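Local coordinates for succinate-semialdehyde dehydrogenase (Synechococcus sp., PDB 4ITA), which probably oxidises succinic semialdehyde to succinate with NADP+ as electron acceptor, as a member of the aldehyde dehydrogenase family, at residues 54-59 with 91-96; 127-132 with 154-159; 328-333 with 345-350. All blocks are in the same frame, centred on the assembly; numbering follows the deposited sequence.

Contact 1 (54-59 with 91-96)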
loop_
_atom_site.group_PDB
_atom_site.type_symbol
_atom_site.label_atom_id
_atom_site.label_comp_id
_atom_site.label_asym_id
_atom_site.label_seq_id
_atom_site.Cartn_x
_atom_site.Cartn_y
_atom_site.Cartn_z
ATOM N N GLU A 54 18.711 19.753 5.207
ATOM C CA GLU A 54 19.599 20.077 6.321
ATOM C C GLU A 54 19.413 21.515 6.783
ATOM O O GLU A 54 19.514 21.806 7.971
ATOM C CB GLU A 54 21.062 19.761 5.975
ATOM C CG GLU A 54 21.285 18.257 5.886
ATOM C CD GLU A 54 22.704 17.842 5.543
ATOM O OE1 GLU A 54 23.457 18.661 4.974
ATOM O OE2 GLU A 54 23.056 16.676 5.842
ATOM N N ASN A 55 19.109 22.413 5.849
ATOM C CA ASN A 55 18.776 23.781 6.219
ATOM C C ASN A 55 17.518 23.825 7.084
ATOM O O ASN A 55 17.456 24.576 8.055
ATOM C CB ASN A 55 18.573 24.666 4.986
ATOM C CG ASN A 55 19.866 25.090 4.340
ATOM O OD1 ASN A 55 20.957 24.869 4.864
ATOM N ND2 ASN A 55 19.746 25.724 3.183
ATOM N N ALA A 56 16.517 23.023 6.721
ATOM C CA ALA A 56 15.282 22.933 7.502
ATOM C C ALA A 56 15.572 22.437 8.917
ATOM O O ALA A 56 15.057 22.992 9.891
ATOM C CB ALA A 56 14.271 22.027 6.812
ATOM N N ALA A 57 16.411 21.408 9.023
ATOM C CA ALA A 57 16.840 20.907 10.330
ATOM C C ALA A 57 17.495 22.006 11.157
ATOM O O ALA A 57 17.191 22.170 12.335
ATOM C CB ALA A 57 17.782 19.724 10.176
ATOM N N ALA A 58 18.399 22.767 10.540
ATOM C CA ALA A 58 19.095 23.837 11.261
ATOM C C ALA A 58 18.139 24.933 11.737
ATOM O O ALA A 58 18.313 25.489 12.827
ATOM C CB ALA A 58 20.223 24.418 10.412
ATOM N N ILE A 59 17.125 25.244 10.933
ATOM C CA ILE A 59 16.106 26.208 11.336
ATOM C C ILE A 59 15.333 25.701 12.558
ATOM O O ILE A 59 15.141 26.428 13.537
ATOM C CB ILE A 59 15.143 26.522 10.172
ATOM C CG1 ILE A 59 15.876 27.308 9.080
ATOM C CG2 ILE A 59 13.937 27.301 10.674
ATOM C CD1 ILE A 59 15.149 27.354 7.745
ATOM N N LEU A 91 15.525 15.950 13.606
ATOM C CA LEU A 91 16.201 14.666 13.518
ATOM C C LEU A 91 15.751 13.866 12.301
ATOM O O LEU A 91 16.569 13.251 11.633
ATOM C CB LEU A 91 15.955 13.867 14.795
ATOM C CG LEU A 91 16.794 12.625 15.056
ATOM C CD1 LEU A 91 18.237 13.028 15.327
ATOM C CD2 LEU A 91 16.196 11.848 16.225
ATOM N N VAL A 92 14.452 13.856 12.001
ATOM C CA VAL A 92 14.000 13.067 10.852
ATOM C C VAL A 92 14.415 13.737 9.534
ATOM O O VAL A 92 14.677 13.056 8.542
ATOM C CB VAL A 92 12.474 12.726 10.909
ATOM C CG1 VAL A 92 11.621 13.987 10.767
ATOM C CG2 VAL A 92 12.124 11.680 9.857
ATOM N N CYS A 93 14.509 15.067 9.526
ATOM C CA CYS A 93 15.063 15.768 8.369
ATOM C C CYS A 93 16.495 15.310 8.119
ATOM O O CYS A 93 16.869 14.972 6.993
ATOM C CB CYS A 93 15.029 17.283 8.575
ATOM S SG CYS A 93 13.375 17.999 8.481
ATOM N N ARG A 94 17.289 15.275 9.181
ATOM C CA ARG A 94 18.684 14.855 9.049
ATOM C C ARG A 94 18.800 13.379 8.669
ATOM O O ARG A 94 19.665 13.011 7.875
ATOM C CB ARG A 94 19.469 15.147 10.329
ATOM C CG ARG A 94 19.627 16.626 10.576
ATOM C CD ARG A 94 20.764 16.960 11.535
ATOM N NE ARG A 94 20.862 18.405 11.731
ATOM C CZ ARG A 94 21.451 19.229 10.873
ATOM N NH1 ARG A 94 21.996 18.746 9.764
ATOM N NH2 ARG A 94 21.487 20.536 11.112
ATOM N N TYR A 95 17.923 12.539 9.209
ATOM C CA TYR A 95 17.922 11.119 8.874
ATOM C C TYR A 95 17.793 10.888 7.367
ATOM O O TYR A 95 18.584 10.153 6.764
ATOM C CB TYR A 95 16.816 10.385 9.629
ATOM C CG TYR A 95 16.783 8.907 9.329
ATOM C CD1 TYR A 95 17.661 8.033 9.956
ATOM C CD2 TYR A 95 15.879 8.382 8.409
ATOM C CE1 TYR A 95 17.635 6.679 9.677
ATOM C CE2 TYR A 95 15.842 7.029 8.133
ATOM C CZ TYR A 95 16.725 6.182 8.762
ATOM O OH TYR A 95 16.688 4.833 8.477
ATOM N N TYR A 96 16.805 11.522 6.741
ATOM C CA TYR A 96 16.636 11.339 5.304
ATOM C C TYR A 96 17.669 12.100 4.468
ATOM O O TYR A 96 18.043 11.644 3.392
ATOM C CB TYR A 96 15.188 11.586 4.868
ATOM C CG TYR A 96 14.316 10.441 5.323
ATOM C CD1 TYR A 96 14.480 9.170 4.782
ATOM C CD2 TYR A 96 13.372 10.606 6.330
ATOM C CE1 TYR A 96 13.704 8.099 5.204
ATOM C CE2 TYR A 96 12.588 9.537 6.759
ATOM C CZ TYR A 96 12.766 8.292 6.193
ATOM O OH TYR A 96 12.002 7.236 6.615
HETATM O O HOH W 1 22.330 16.093 8.507
#
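Arg94 lays its side chain along Ala57 and ends between Glu54 and Ala58, and that path carries most of the contact. From CB the chain leaves with CG anti to the backbone carbonyl carbon (chi1 -67°), which lets Arg94 CG rest on the methyl of Ala57, 3.6 Å from Ala57 CB. It then runs extended as far as NE. The same methyl sits over one face of the guanidinium, off-centre toward the rim. At the tip, Arg94 NH1 comes within 4.0 Å of Glu54 CG, while Arg94 NH2 stands 3.9 Å from the backbone N of Ala58; neither is a polar bond.

The charges of Glu54 and Arg94 are offset: Glu54 OE2 and Arg94 NH1 are 4.6 Å apart, and the carboxylate and guanidinium planes are turned by 48°. A water spans them, donating to Glu54 OE2 at 2.8 Å and accepting from Arg94 NH1 in the guanidinium plane. The direct salt bridge of Arg94 goes from NE to Glu61. An alanine in place of Arg94 would probably uncover the Ala57 methyl and leave Glu61 and the bridging water without their cationic mate.

Beneath this polar margin, the CB atoms of Ala57 and Cys93 meet at 4.0 Å. Cys93 also touches Phe140 of helix 137-149, and Ala56 packs on helix 162-175. Small side chains thus let the axes approach to 8.3 Å, with N-to-C directions 159° apart: a close antiparallel helix pair, joining helices 46-62 and 79-103 of the aldehyde dehydrogenase fold.

Contact 2 (127-132 with 154-159). With NDP (NADPH dihydro-nicotinamide-adenine-dinucleotide phosphate), chain C.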
loop_
_atom_site.group_PDB
_atom_site.type_symbol
_atom_site.label_atom_id
_atom_site.label_comp_id
_atom_site.label_asym_id
_atom_site.label_seq_id
_atom_site.Cartn_x
_atom_site.Cartn_y
_atom_site.Cartn_z
ATOM N N LEU A 127 -0.683 14.066 -1.294
ATOM C CA LEU A 127 -1.532 14.700 -0.294
ATOM C C LEU A 127 -1.259 14.084 1.063
ATOM O O LEU A 127 -1.248 12.862 1.203
ATOM C CB LEU A 127 -3.011 14.500 -0.633
ATOM C CG LEU A 127 -4.010 14.748 0.509
ATOM C CD1 LEU A 127 -4.051 16.202 0.934
ATOM C CD2 LEU A 127 -5.393 14.295 0.085
ATOM N N ALA A 128 -1.054 14.933 2.065
ATOM C CA ALA A 128 -0.962 14.494 3.452
ATOM C C ALA A 128 -2.036 15.160 4.301
ATOM O O ALA A 128 -2.196 16.381 4.272
ATOM C CB ALA A 128 0.388 14.806 4.008
ATOM N N VAL A 129 -2.751 14.349 5.070
ATOM C CA VAL A 129 -3.740 14.830 6.028
ATOM C C VAL A 129 -3.222 14.484 7.416
ATOM O O VAL A 129 -2.946 13.314 7.712
ATOM C CB VAL A 129 -5.116 14.179 5.795
ATOM C CG1 VAL A 129 -6.102 14.594 6.891
ATOM C CG2 VAL A 129 -5.649 14.553 4.421
ATOM N N MET A 130 -3.065 15.503 8.259
ATOM C CA MET A 130 -2.352 15.355 9.531
ATOM C C MET A 130 -3.173 15.833 10.729
ATOM O O MET A 130 -4.069 16.656 10.583
ATOM C CB MET A 130 -1.016 16.101 9.470
ATOM C CG MET A 130 -0.011 15.460 8.505
ATOM S SD MET A 130 0.675 13.850 9.030
ATOM C CE MET A 130 0.541 12.897 7.514
ATOM N N PRO A 131 -2.868 15.309 11.928
ATOM C CA PRO A 131 -3.624 15.650 13.135
ATOM C C PRO A 131 -2.937 16.692 14.023
ATOM O O PRO A 131 -1.746 16.973 13.865
ATOM C CB PRO A 131 -3.681 14.313 13.870
ATOM C CG PRO A 131 -2.335 13.748 13.607
ATOM C CD PRO A 131 -1.988 14.147 12.166
ATOM N N TRP A 132 -3.686 17.246 14.976
ATOM C CA TRP A 132 -3.142 18.290 15.828
ATOM C C TRP A 132 -2.207 17.781 16.926
ATOM O O TRP A 132 -1.545 18.586 17.562
ATOM C CB TRP A 132 -4.262 19.150 16.444
ATOM C CG TRP A 132 -5.358 18.347 17.090
ATOM C CD1 TRP A 132 -6.610 18.132 16.589
ATOM C CD2 TRP A 132 -5.306 17.646 18.347
ATOM N NE1 TRP A 132 -7.338 17.352 17.448
ATOM C CE2 TRP A 132 -6.561 17.034 18.528
ATOM C CE3 TRP A 132 -4.329 17.489 19.333
ATOM C CZ2 TRP A 132 -6.860 16.263 19.657
ATOM C CZ3 TRP A 132 -4.626 16.707 20.451
ATOM C CH2 TRP A 132 -5.880 16.109 20.600
ATOM N N VAL A 154 1.260 18.461 -0.731
ATOM C CA VAL A 154 0.273 19.404 -0.223
ATOM C C VAL A 154 -0.216 18.871 1.114
ATOM O O VAL A 154 -0.522 17.684 1.244
ATOM C CB VAL A 154 -0.888 19.671 -1.225
ATOM C CG1 VAL A 154 -0.358 20.398 -2.458
ATOM C CG2 VAL A 154 -1.596 18.367 -1.628
ATOM N N LEU A 155 -0.253 19.753 2.105
ATOM C CA LEU A 155 -0.625 19.390 3.467
ATOM C C LEU A 155 -1.986 19.954 3.834
ATOM O O LEU A 155 -2.199 21.164 3.748
ATOM C CB LEU A 155 0.400 19.950 4.448
ATOM C CG LEU A 155 0.023 19.943 5.934
ATOM C CD1 LEU A 155 -0.096 18.532 6.500
ATOM C CD2 LEU A 155 1.016 20.777 6.746
ATOM N N LYS A 156 -2.900 19.084 4.246
ATOM C CA LYS A 156 -4.113 19.510 4.928
ATOM C C LYS A 156 -3.924 19.159 6.393
ATOM O O LYS A 156 -4.006 17.992 6.794
ATOM C CB LYS A 156 -5.361 18.835 4.342
ATOM C CG LYS A 156 -6.674 19.273 4.999
ATOM C CD LYS A 156 -7.177 18.294 6.074
ATOM C CE LYS A 156 -8.497 18.761 6.704
ATOM N NZ LYS A 156 -8.332 19.953 7.596
ATOM N N HIS A 157 -3.607 20.172 7.189
ATOM C CA HIS A 157 -3.402 19.982 8.614
ATOM C C HIS A 157 -4.742 20.111 9.330
ATOM O O HIS A 157 -5.753 20.503 8.740
ATOM C CB HIS A 157 -2.388 21.004 9.152
ATOM C CG HIS A 157 -1.476 20.456 10.205
ATOM N ND1 HIS A 157 -1.861 19.459 11.077
ATOM C CD2 HIS A 157 -0.194 20.763 10.521
ATOM C CE1 HIS A 157 -0.853 19.173 11.884
ATOM N NE2 HIS A 157 0.168 19.952 11.571
ATOM N N ALA A 158 -4.744 19.781 10.613
ATOM C CA ALA A 158 -5.942 19.908 11.426
ATOM C C ALA A 158 -6.366 21.375 11.484
ATOM O O ALA A 158 -5.523 22.277 11.470
ATOM C CB ALA A 158 -5.666 19.377 12.814
ATOM N N SER A 159 -7.671 21.610 11.575
ATOM C CA SER A 159 -8.204 22.968 11.497
ATOM C C SER A 159 -7.873 23.843 12.697
ATOM O O SER A 159 -8.022 25.068 12.632
ATOM C CB SER A 159 -9.716 22.928 11.279
ATOM O OG SER A 159 -10.025 22.546 9.956
HETATM P PA NDP C . -9.260 13.369 13.219
HETATM O O1A NDP C . -9.277 12.116 12.393
HETATM O O2A NDP C . -10.554 13.987 13.670
HETATM O O5B NDP C . -8.458 14.493 12.410
HETATM C C5B NDP C . -7.183 14.237 11.808
HETATM C C4B NDP C . -7.060 14.966 10.473
HETATM O O4B NDP C . -8.016 14.421 9.559
HETATM C C3B NDP C . -7.387 16.452 10.557
HETATM O O3B NDP C . -6.615 17.149 9.570
HETATM C C2B NDP C . -8.853 16.495 10.170
HETATM O O2B NDP C . -9.267 17.748 9.642
HETATM C C1B NDP C . -8.853 15.471 9.069
HETATM N N9A NDP C . -10.157 14.851 8.789
HETATM C C8A NDP C . -11.123 14.498 9.660
HETATM N N7A NDP C . -12.155 13.918 9.001
HETATM C C5A NDP C . -11.832 13.879 7.699
HETATM C C6A NDP C . -12.453 13.407 6.451
HETATM N N6A NDP C . -13.671 12.830 6.482
HETATM N N1A NDP C . -11.761 13.574 5.309
HETATM C C2A NDP C . -10.547 14.141 5.270
HETATM N N3A NDP C . -9.920 14.600 6.362
HETATM C C4A NDP C . -10.513 14.491 7.569
HETATM O O3 NDP C . -8.277 12.992 14.459
HETATM P PN NDP C . -8.233 13.429 16.023
HETATM O O1N NDP C . -9.617 13.478 16.629
HETATM O O2N NDP C . -7.309 14.611 16.128
HETATM O O5D NDP C . -7.481 12.156 16.661
HETATM C C5D NDP C . -6.130 11.872 16.324
HETATM C C4D NDP C . -5.995 10.409 15.942
HETATM O O4D NDP C . -4.767 10.206 15.227
HETATM C C3D NDP C . -5.937 9.485 17.142
HETATM O O3D NDP C . -6.731 8.317 16.904
HETATM C C2D NDP C . -4.453 9.181 17.220
HETATM O O2D NDP C . -4.226 7.966 17.934
HETATM C C1D NDP C . -4.085 9.065 15.754
HETATM N N1N NDP C . -2.629 9.177 15.590
HETATM C C2N NDP C . -1.965 8.303 14.816
HETATM C C3N NDP C . -0.600 8.098 15.012
HETATM C C7N NDP C . 0.182 7.154 14.148
HETATM O O7N NDP C . 1.268 7.529 13.710
HETATM N N7N NDP C . -0.304 5.944 13.880
HETATM C C4N NDP C . 0.142 8.813 16.116
HETATM C C5N NDP C . -0.580 10.023 16.489
HETATM C C6N NDP C . -1.938 10.156 16.211
HETATM P P2B NDP C . -10.087 18.806 10.530
HETATM O O1X NDP C . -10.306 19.928 9.557
HETATM O O2X NDP C . -11.371 18.126 10.944
HETATM O O3X NDP C . -9.231 19.209 11.693
#
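Ala128 and Lys156 stand in the regular part of a parallel strand pair, where backbone bonds leave little slack. Ala128 N donates to Val154 O at 2.9 Å, almost straight at 169°. Ala128 O then accepts from Lys156 N at 2.8 Å, and Met130 N closes the ladder on Lys156 O at 3.0 Å. Side chains tighten both faces. Met130 CG crosses Leu155 CD1 at 3.7 Å on the side facing helix 137-149, whereas Leu127 and Val154 meet on the other, where Leu127 also touches helix 192-197.

The strand directions differ by only 21°, and with helix 137-149 between them in sequence these strands form a beta-alpha-beta crossover of the Rossmann-type cofactor domain; strand 201-207 continues the sheet beyond 127-129.

Past the strand ends the direct bonding lapses. Met130 O and Ala158 N are close, but the angle is too poor for a hydrogen bond; Ala158 N instead donates to the ring of its neighbour, at His157 ND1, while His157 NE2 is bonded to Pro135 O. Here His157 CE1 comes edge-on to Pro131 O at 3.1 Å, Met130 CB makes an off-centre CH-pi contact with the same ring, and the Ala158 methyl lies at the edge of the Trp132 ring. NADPH joins both segments. Met130 O accepts from its ribose hydroxyl O3B at 2.8 Å. Lys156, with CG anti to its backbone N (chi1 -179°) and the chain bent further out, brings NZ 2.8 Å from O1X of the 2'-phosphate; NZ is also held by the carbonyl oxygens of His157 and Ile187. Toward the more open end, Ser159 grips the same phosphate twice: Ser159 OG reaches O1X at 2.7 Å, and its backbone N donates to O3X.

Contact 3 (328-333 with 345-350)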
loop_
_atom_site.group_PDB
_atom_site.type_symbol
_atom_site.label_atom_id
_atom_site.label_comp_id
_atom_site.label_asym_id
_atom_site.label_seq_id
_atom_site.Cartn_x
_atom_site.Cartn_y
_atom_site.Cartn_z
ATOM N N LYS A 328 -14.683 1.329 38.418
ATOM C CA LYS A 328 -14.307 2.105 39.595
ATOM C C LYS A 328 -13.257 3.149 39.248
ATOM O O LYS A 328 -12.354 2.888 38.455
ATOM C CB LYS A 328 -13.780 1.177 40.687
ATOM C CG LYS A 328 -14.790 0.124 41.111
ATOM C CD LYS A 328 -16.122 0.756 41.499
ATOM C CE LYS A 328 -17.147 -0.316 41.807
ATOM N NZ LYS A 328 -16.520 -1.430 42.574
ATOM N N ILE A 329 -13.392 4.330 39.839
ATOM C CA ILE A 329 -12.416 5.398 39.687
ATOM C C ILE A 329 -11.442 5.340 40.854
ATOM O O ILE A 329 -11.828 5.522 42.013
ATOM C CB ILE A 329 -13.079 6.787 39.698
ATOM C CG1 ILE A 329 -14.088 6.925 38.558
ATOM C CG2 ILE A 329 -12.018 7.885 39.611
ATOM C CD1 ILE A 329 -14.893 8.221 38.604
ATOM N N LEU A 330 -10.175 5.090 40.557
ATOM C CA LEU A 330 -9.148 5.085 41.586
ATOM C C LEU A 330 -8.609 6.501 41.782
ATOM O O LEU A 330 -8.180 6.873 42.878
ATOM C CB LEU A 330 -8.027 4.119 41.187
ATOM C CG LEU A 330 -6.914 3.810 42.189
ATOM C CD1 LEU A 330 -7.475 3.160 43.448
ATOM C CD2 LEU A 330 -5.874 2.911 41.548
ATOM N N LEU A 331 -8.664 7.294 40.716
ATOM C CA LEU A 331 -8.121 8.641 40.706
ATOM C C LEU A 331 -8.755 9.437 39.568
ATOM O O LEU A 331 -8.948 8.895 38.484
ATOM C CB LEU A 331 -6.609 8.578 40.486
ATOM C CG LEU A 331 -5.896 9.928 40.536
ATOM C CD1 LEU A 331 -5.743 10.393 41.981
ATOM C CD2 LEU A 331 -4.550 9.856 39.871
ATOM N N GLY A 332 -9.071 10.710 39.806
ATOM C CA GLY A 332 -9.549 11.599 38.754
ATOM C C GLY A 332 -10.985 11.347 38.338
ATOM O O GLY A 332 -11.871 11.195 39.182
ATOM N N GLY A 333 -11.237 11.339 37.032
ATOM C CA GLY A 333 -12.534 10.915 36.534
ATOM C C GLY A 333 -13.587 11.983 36.297
ATOM O O GLY A 333 -14.739 11.663 36.010
ATOM N N PRO A 345 -5.267 13.397 35.273
ATOM C CA PRO A 345 -4.839 11.995 35.234
ATOM C C PRO A 345 -5.848 11.119 35.966
ATOM O O PRO A 345 -6.262 11.443 37.081
ATOM C CB PRO A 345 -3.505 12.029 35.979
ATOM C CG PRO A 345 -2.965 13.400 35.670
ATOM C CD PRO A 345 -4.175 14.299 35.685
ATOM N N THR A 346 -6.240 10.023 35.330
ATOM C CA THR A 346 -7.339 9.204 35.808
ATOM C C THR A 346 -6.971 7.734 35.684
ATOM O O THR A 346 -6.312 7.333 34.727
ATOM C CB THR A 346 -8.617 9.489 34.989
ATOM O OG1 THR A 346 -9.016 10.850 35.178
ATOM C CG2 THR A 346 -9.773 8.573 35.389
ATOM N N ILE A 347 -7.394 6.934 36.661
ATOM C CA ILE A 347 -7.197 5.493 36.604
ATOM C C ILE A 347 -8.525 4.801 36.844
ATOM O O ILE A 347 -9.200 5.084 37.842
ATOM C CB ILE A 347 -6.163 5.010 37.643
ATOM C CG1 ILE A 347 -4.796 5.667 37.395
ATOM C CG2 ILE A 347 -6.063 3.482 37.633
ATOM C CD1 ILE A 347 -3.790 5.444 38.519
ATOM N N LEU A 348 -8.903 3.925 35.913
ATOM C CA LEU A 348 -10.119 3.120 36.014
ATOM C C LEU A 348 -9.760 1.658 36.218
ATOM O O LEU A 348 -8.866 1.117 35.551
ATOM C CB LEU A 348 -10.970 3.254 34.746
ATOM C CG LEU A 348 -11.400 4.658 34.310
ATOM C CD1 LEU A 348 -12.159 4.600 32.991
ATOM C CD2 LEU A 348 -12.226 5.347 35.386
ATOM N N THR A 349 -10.466 1.019 37.147
ATOM C CA THR A 349 -10.262 -0.388 37.453
ATOM C C THR A 349 -11.604 -1.108 37.448
ATOM O O THR A 349 -12.664 -0.471 37.404
ATOM C CB THR A 349 -9.632 -0.562 38.844
ATOM O OG1 THR A 349 -10.554 -0.105 39.842
ATOM C CG2 THR A 349 -8.329 0.233 38.960
ATOM N N GLU A 350 -11.549 -2.435 37.486
ATOM C CA GLU A 350 -12.750 -3.268 37.608
ATOM C C GLU A 350 -13.786 -2.932 36.543
ATOM O O GLU A 350 -14.984 -2.857 36.818
ATOM C CB GLU A 350 -13.375 -3.123 39.001
ATOM C CG GLU A 350 -12.438 -3.438 40.148
ATOM C CD GLU A 350 -13.077 -3.180 41.502
ATOM O OE1 GLU A 350 -14.323 -3.217 41.588
ATOM O OE2 GLU A 350 -12.330 -2.934 42.472
#
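Lys328 and Thr349 form the hydrogen-bonded pair at one end of this antiparallel contact. Lys328 N donates to Thr349 O at 2.9 Å, and Thr349 N returns a bond to Lys328 O at 3.0 Å. Beside this pair, at the exposed margin, the bent Lys328 chain brings Lys328 NZ to the syn side of Glu350 OE1, 3.0 Å away and 33° out of the carboxylate plane, in a salt bridge. Further along, the register slips by one, because Leu330 and Leu331 both face Ile347: Leu330 N donates to Ile347 O at 2.9 Å, but Ile347 N donates to Leu331 O, at 3.1 Å. This is a beta bulge.

Side chains follow the pairing. Ile329 CG1 lies alongside Leu348 CD2 at 4.0 Å, the two pointing the same way, and Leu330 CD2 lies likewise beside Ile347 CG2, 4.0 Å away. At the far end Gly333 N donates to Thr346 OG1 at 2.9 Å. That hydroxyl is anti to its own carbonyl carbon (chi1 -63°) and is also hydrogen-bonded to Pro344 O, which fixes its rotation. Gly332 takes a positive phi (75°), and a CB there would collide with Pro345 O.

Farther out, strand 346-349 is bonded on its other edge to strand 366-372, and helix 274-289 packs against Leu330, Leu331 and Ile347 through Leu281, His285 and Phe288. Strand 328-331 is the outermost strand of this sheet within the chain.

Backbone bonds and the threonine hydroxyl thus carry the pairing, and the solvent-facing salt bridge probably adds only modestly to it.

Overall arrangement
The three contacts follow one another along the chain without touching, and they differ in depth. Contact 2 is the buried one, its centre about 12 Å from the centre of the chain, and is the only one to hold residues of the NADPH pocket. Contacts 1 and 3 are partly buried and lie on opposite sides of the chain's centre, their own centres about 41 Å apart. Contact 1 packs helix on helix, with alanine and cysteine side chains inside and water-mediated charge at its outer margin. Contacts 2 and 3 both rest on backbone ladders, parallel in one sheet and antiparallel with a bulge in another. Contact 1 and contact 2 share a neighbour, helix 137-149.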